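Local structure of type II secretion system protein L (Pseudomonas aeruginosa, 6GHU) at residues 48-62 against 67-78. The protein is an inner-membrane component of the type II secretion system that helps assemble the machinery and links its cytoplasmic energy source to the rest of the complex. Sequence-based numbering, arbitrary orientation.
Sequences LRSRLSESGLAVQLG and DGSTVSARLVIG
Leu75 sits at the middle of the packed side of this contact, its two methyls divided between a helix and a neighbouring strand. CD1 meets the tips of two helical leucines, Leu48 CD2 and Leu52 CD1, each at 3.8 Å; Leu52 comes tip to tip, Leu48 at a slant. CD2 turns instead to the strand and lies 3.6 Å from Val59 CG2, with Leu61 CD1 also against it. In Leu61 the first torsion (176°) sets CG anti to the backbone N, and CD1 bridges Leu75 CD2 and Ala73 CB. Two residues along the strand, on the same face, Ile77 CD1 meets Leu52 CD1 at 4.0 Å, the two side chains nearly perpendicular, while its CG2 touches Leu57 CD1. Leu5 and Ala9 of helix 3-14 also reach Ile77, and Leu45 of helix 42-54 packs on Leu61 and Ala73.

The entire layer illustrates how a ferredoxin-like domain, here the periplasmic part of GspL, buries one face of its antiparallel sheet under helices. Strand 70-77 is an inner strand, paired on one flank with 32-39 and on the other with its hairpin partner 59-67, outermost within this chain. Gln60 and Val76 exchange two backbone hydrogen bonds, Gln60 N to Val76 O and Val76 N to Gln60 O, both 2.9 Å. Gly62 N to Arg74 O, at 2.7 Å, and Gly78 N to Ala58 O extend the pairing either way.

Between helix 42-54 and strand 59-67, a Schellman motif at Gly56 closes the helix; Leu52 O accepts hydrogen bonds from Leu57 N on one side of its carbonyl plane and Ser55 OG on the other.

The other face of the sheet is far looser. The side chains of Gln60 and Val76 come no closer than CB to CB, 4.4 Å, and the outer parts of exposed Gln60 and Arg74 extend off the opposing strand.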
loop_
_atom_site.group_PDB
_atom_site.type_symbol
_atom_site.label_atom_id
_atom_site.label_comp_id
_atom_site.label_asym_id
_atom_site.label_seq_id
_atom_site.Cartn_x
_atom_site.Cartn_y
_atom_site.Cartn_z
ATOM N N LEU A 48 -2.782 -4.948 17.035
ATOM C CA LEU A 48 -2.577 -4.191 15.808
ATOM C C LEU A 48 -3.818 -3.385 15.431
ATOM O O LEU A 48 -3.710 -2.224 15.022
ATOM C CB LEU A 48 -2.194 -5.140 14.674
ATOM C CG LEU A 48 -2.156 -4.504 13.282
ATOM C CD1 LEU A 48 -1.207 -3.319 13.270
ATOM C CD2 LEU A 48 -1.746 -5.521 12.244
ATOM N N ARG A 49 -5.005 -3.984 15.539
ATOM C CA ARG A 49 -6.226 -3.230 15.277
ATOM C C ARG A 49 -6.315 -2.029 16.207
ATOM O O ARG A 49 -6.610 -0.910 15.773
ATOM C CB ARG A 49 -7.454 -4.122 15.447
ATOM C CG ARG A 49 -8.778 -3.445 15.087
ATOM C CD ARG A 49 -9.925 -3.943 15.955
ATOM N NE ARG A 49 -9.673 -3.704 17.376
ATOM C CZ ARG A 49 -9.808 -2.527 17.981
ATOM N NH1 ARG A 49 -10.195 -1.458 17.300
ATOM N NH2 ARG A 49 -9.548 -2.414 19.277
ATOM N N SER A 50 -6.060 -2.254 17.497
ATOM C CA SER A 50 -6.121 -1.180 18.482
ATOM C C SER A 50 -5.125 -0.074 18.157
ATOM O O SER A 50 -5.447 1.112 18.278
ATOM C CB SER A 50 -5.852 -1.744 19.880
ATOM O OG SER A 50 -6.052 -0.756 20.872
ATOM N N ARG A 51 -3.915 -0.444 17.732
ATOM C CA ARG A 51 -2.904 0.555 17.401
ATOM C C ARG A 51 -3.295 1.360 16.164
ATOM O O ARG A 51 -3.072 2.576 16.112
ATOM C CB ARG A 51 -1.552 -0.121 17.173
ATOM C CG ARG A 51 -0.952 -0.792 18.401
ATOM C CD ARG A 51 -0.789 0.173 19.544
ATOM N NE ARG A 51 0.010 -0.393 20.633
ATOM C CZ ARG A 51 -0.480 -1.113 21.640
ATOM N NH1 ARG A 51 -1.780 -1.379 21.713
ATOM N NH2 ARG A 51 0.337 -1.573 22.579
ATOM N N LEU A 52 -3.849 0.698 15.149
ATOM C CA LEU A 52 -4.290 1.413 13.956
ATOM C C LEU A 52 -5.400 2.395 14.294
ATOM O O LEU A 52 -5.398 3.538 13.826
ATOM C CB LEU A 52 -4.762 0.424 12.895
ATOM C CG LEU A 52 -3.667 -0.449 12.288
ATOM C CD1 LEU A 52 -4.285 -1.615 11.560
ATOM C CD2 LEU A 52 -2.792 0.378 11.352
ATOM N N SER A 53 -6.358 1.959 15.112
ATOM C CA SER A 53 -7.444 2.837 15.528
ATOM C C SER A 53 -6.921 3.983 16.382
ATOM O O SER A 53 -7.317 5.137 16.192
ATOM C CB SER A 53 -8.495 2.026 16.289
ATOM O OG SER A 53 -9.501 2.863 16.828
ATOM N N GLU A 54 -6.026 3.678 17.327
ATOM C CA GLU A 54 -5.413 4.704 18.166
ATOM C C GLU A 54 -4.706 5.762 17.327
ATOM O O GLU A 54 -4.673 6.941 17.695
ATOM C CB GLU A 54 -4.431 4.040 19.138
ATOM C CG GLU A 54 -3.301 4.930 19.642
ATOM C CD GLU A 54 -2.278 4.160 20.453
ATOM O OE1 GLU A 54 -1.076 4.215 20.095
ATOM O OE2 GLU A 54 -2.678 3.490 21.435
ATOM N N SER A 55 -4.106 5.352 16.212
ATOM C CA SER A 55 -3.406 6.313 15.367
ATOM C C SER A 55 -4.355 7.197 14.575
ATOM O O SER A 55 -3.885 8.096 13.871
ATOM C CB SER A 55 -2.475 5.590 14.398
ATOM O OG SER A 55 -3.219 4.997 13.348
ATOM N N GLY A 56 -5.661 6.960 14.656
ATOM C CA GLY A 56 -6.632 7.762 13.946
ATOM C C GLY A 56 -7.211 7.122 12.702
ATOM O O GLY A 56 -8.003 7.771 12.007
ATOM N N LEU A 57 -6.850 5.879 12.401
ATOM C CA LEU A 57 -7.344 5.200 11.213
ATOM C C LEU A 57 -8.638 4.460 11.517
ATOM O O LEU A 57 -8.799 3.874 12.593
ATOM C CB LEU A 57 -6.307 4.211 10.683
ATOM C CG LEU A 57 -4.964 4.799 10.255
ATOM C CD1 LEU A 57 -4.016 3.681 9.872
ATOM C CD2 LEU A 57 -5.151 5.765 9.102
ATOM N N ALA A 58 -9.561 4.508 10.564
ATOM C CA ALA A 58 -10.716 3.624 10.597
ATOM C C ALA A 58 -10.265 2.228 10.202
ATOM O O ALA A 58 -9.606 2.044 9.175
ATOM C CB ALA A 58 -11.804 4.123 9.652
ATOM N N VAL A 59 -10.602 1.247 11.024
ATOM C CA VAL A 59 -10.070 -0.097 10.870
ATOM C C VAL A 59 -11.160 -1.097 11.223
ATOM O O VAL A 59 -11.938 -0.890 12.158
ATOM C CB VAL A 59 -8.818 -0.310 11.749
ATOM C CG1 VAL A 59 -9.164 -0.166 13.225
ATOM C CG2 VAL A 59 -8.198 -1.670 11.475
ATOM N N GLN A 60 -11.216 -2.174 10.456
ATOM C CA GLN A 60 -12.086 -3.303 10.741
ATOM C C GLN A 60 -11.246 -4.561 10.609
ATOM O O GLN A 60 -10.522 -4.727 9.621
ATOM C CB GLN A 60 -13.288 -3.332 9.791
ATOM C CG GLN A 60 -14.208 -2.127 9.935
ATOM C CD GLN A 60 -14.815 -2.010 11.330
ATOM O OE1 GLN A 60 -14.663 -0.990 12.006
ATOM N NE2 GLN A 60 -15.512 -3.054 11.760
ATOM N N LEU A 61 -11.302 -5.416 11.623
ATOM C CA LEU A 61 -10.562 -6.669 11.627
ATOM C C LEU A 61 -11.537 -7.804 11.342
ATOM O O LEU A 61 -12.472 -8.037 12.116
ATOM C CB LEU A 61 -9.845 -6.883 12.959
ATOM C CG LEU A 61 -9.109 -8.215 13.118
ATOM C CD1 LEU A 61 -8.014 -8.335 12.082
ATOM C CD2 LEU A 61 -8.534 -8.358 14.521
ATOM N N GLY A 62 -11.328 -8.489 10.229
ATOM C CA GLY A 62 -12.176 -9.593 9.856
ATOM C C GLY A 62 -11.975 -10.779 10.773
ATOM O O GLY A 62 -11.133 -10.790 11.673
ATOM N N ASP A 67 -4.002 -21.648 11.647
ATOM C CA ASP A 67 -3.520 -22.790 10.875
ATOM C C ASP A 67 -2.048 -22.969 11.215
ATOM O O ASP A 67 -1.213 -22.146 10.825
ATOM C CB ASP A 67 -3.713 -22.584 9.372
ATOM C CG ASP A 67 -5.121 -22.919 8.912
ATOM O OD1 ASP A 67 -5.553 -24.080 9.096
ATOM O OD2 ASP A 67 -5.798 -22.018 8.368
ATOM N N GLY A 68 -1.733 -24.021 11.958
ATOM C CA GLY A 68 -0.352 -24.238 12.361
ATOM C C GLY A 68 0.103 -23.178 13.347
ATOM O O GLY A 68 -0.554 -22.910 14.359
ATOM N N SER A 69 1.237 -22.552 13.041
ATOM C CA SER A 69 1.879 -21.615 13.950
ATOM C C SER A 69 1.300 -20.206 13.899
ATOM O O SER A 69 1.659 -19.387 14.752
ATOM C CB SER A 69 3.374 -21.545 13.642
ATOM O OG SER A 69 3.977 -22.818 13.794
ATOM N N THR A 70 0.431 -19.893 12.938
ATOM C CA THR A 70 -0.046 -18.528 12.753
ATOM C C THR A 70 -1.567 -18.490 12.669
ATOM O O THR A 70 -2.226 -19.497 12.404
ATOM C CB THR A 70 0.555 -17.885 11.486
ATOM O OG1 THR A 70 0.243 -18.681 10.337
ATOM C CG2 THR A 70 2.062 -17.760 11.605
ATOM N N VAL A 71 -2.110 -17.305 12.938
ATOM C CA VAL A 71 -3.496 -16.971 12.634
ATOM C C VAL A 71 -3.493 -15.998 11.459
ATOM O O VAL A 71 -2.500 -15.321 11.181
ATOM C CB VAL A 71 -4.234 -16.373 13.854
ATOM C CG1 VAL A 71 -4.139 -17.318 15.050
ATOM C CG2 VAL A 71 -3.658 -15.017 14.232
ATOM N N SER A 72 -4.624 -15.932 10.759
ATOM C CA SER A 72 -4.754 -15.085 9.583
ATOM C C SER A 72 -6.104 -14.391 9.618
ATOM O O SER A 72 -7.082 -14.925 10.147
ATOM C CB SER A 72 -4.621 -15.879 8.280
ATOM O OG SER A 72 -5.692 -16.788 8.138
ATOM N N ALA A 73 -6.139 -13.189 9.052
ATOM C CA ALA A 73 -7.348 -12.382 9.029
ATOM C C ALA A 73 -7.207 -11.340 7.932
ATOM O O ALA A 73 -6.127 -11.136 7.372
ATOM C CB ALA A 73 -7.598 -11.714 10.380
ATOM N N ARG A 74 -8.321 -10.686 7.630
ATOM C CA ARG A 74 -8.364 -9.590 6.676
ATOM C C ARG A 74 -8.590 -8.289 7.431
ATOM O O ARG A 74 -9.516 -8.192 8.243
ATOM C CB ARG A 74 -9.471 -9.822 5.645
ATOM C CG ARG A 74 -9.503 -8.828 4.502
ATOM C CD ARG A 74 -10.396 -9.356 3.382
ATOM N NE ARG A 74 -10.544 -8.410 2.282
ATOM C CZ ARG A 74 -11.465 -7.455 2.235
ATOM N NH1 ARG A 74 -12.323 -7.296 3.235
ATOM N NH2 ARG A 74 -11.528 -6.657 1.181
ATOM N N LEU A 75 -7.727 -7.308 7.184
ATOM C CA LEU A 75 -7.858 -5.968 7.748
ATOM C C LEU A 75 -8.352 -5.018 6.668
ATOM O O LEU A 75 -7.841 -5.033 5.545
ATOM C CB LEU A 75 -6.521 -5.458 8.289
ATOM C CG LEU A 75 -6.139 -5.655 9.751
ATOM C CD1 LEU A 75 -4.750 -5.079 9.976
ATOM C CD2 LEU A 75 -7.133 -4.989 10.669
ATOM N N VAL A 76 -9.341 -4.197 7.007
ATOM C CA VAL A 76 -9.834 -3.141 6.128
ATOM C C VAL A 76 -9.544 -1.808 6.807
ATOM O O VAL A 76 -9.974 -1.583 7.946
ATOM C CB VAL A 76 -11.335 -3.292 5.833
ATOM C CG1 VAL A 76 -11.851 -2.112 5.011
ATOM C CG2 VAL A 76 -11.606 -4.602 5.106
ATOM N N ILE A 77 -8.816 -0.933 6.116
ATOM C CA ILE A 77 -8.441 0.376 6.638
ATOM C C ILE A 77 -9.002 1.448 5.714
ATOM O O ILE A 77 -8.858 1.356 4.489
ATOM C CB ILE A 77 -6.916 0.525 6.767
ATOM C CG1 ILE A 77 -6.349 -0.615 7.615
ATOM C CG2 ILE A 77 -6.578 1.881 7.378
ATOM C CD1 ILE A 77 -4.838 -0.631 7.703
ATOM N N GLY A 78 -9.621 2.468 6.303
ATOM C CA GLY A 78 -10.200 3.563 5.545
ATOM C C GLY A 78 -11.694 3.394 5.371
ATOM O O GLY A 78 -12.262 2.402 5.831
#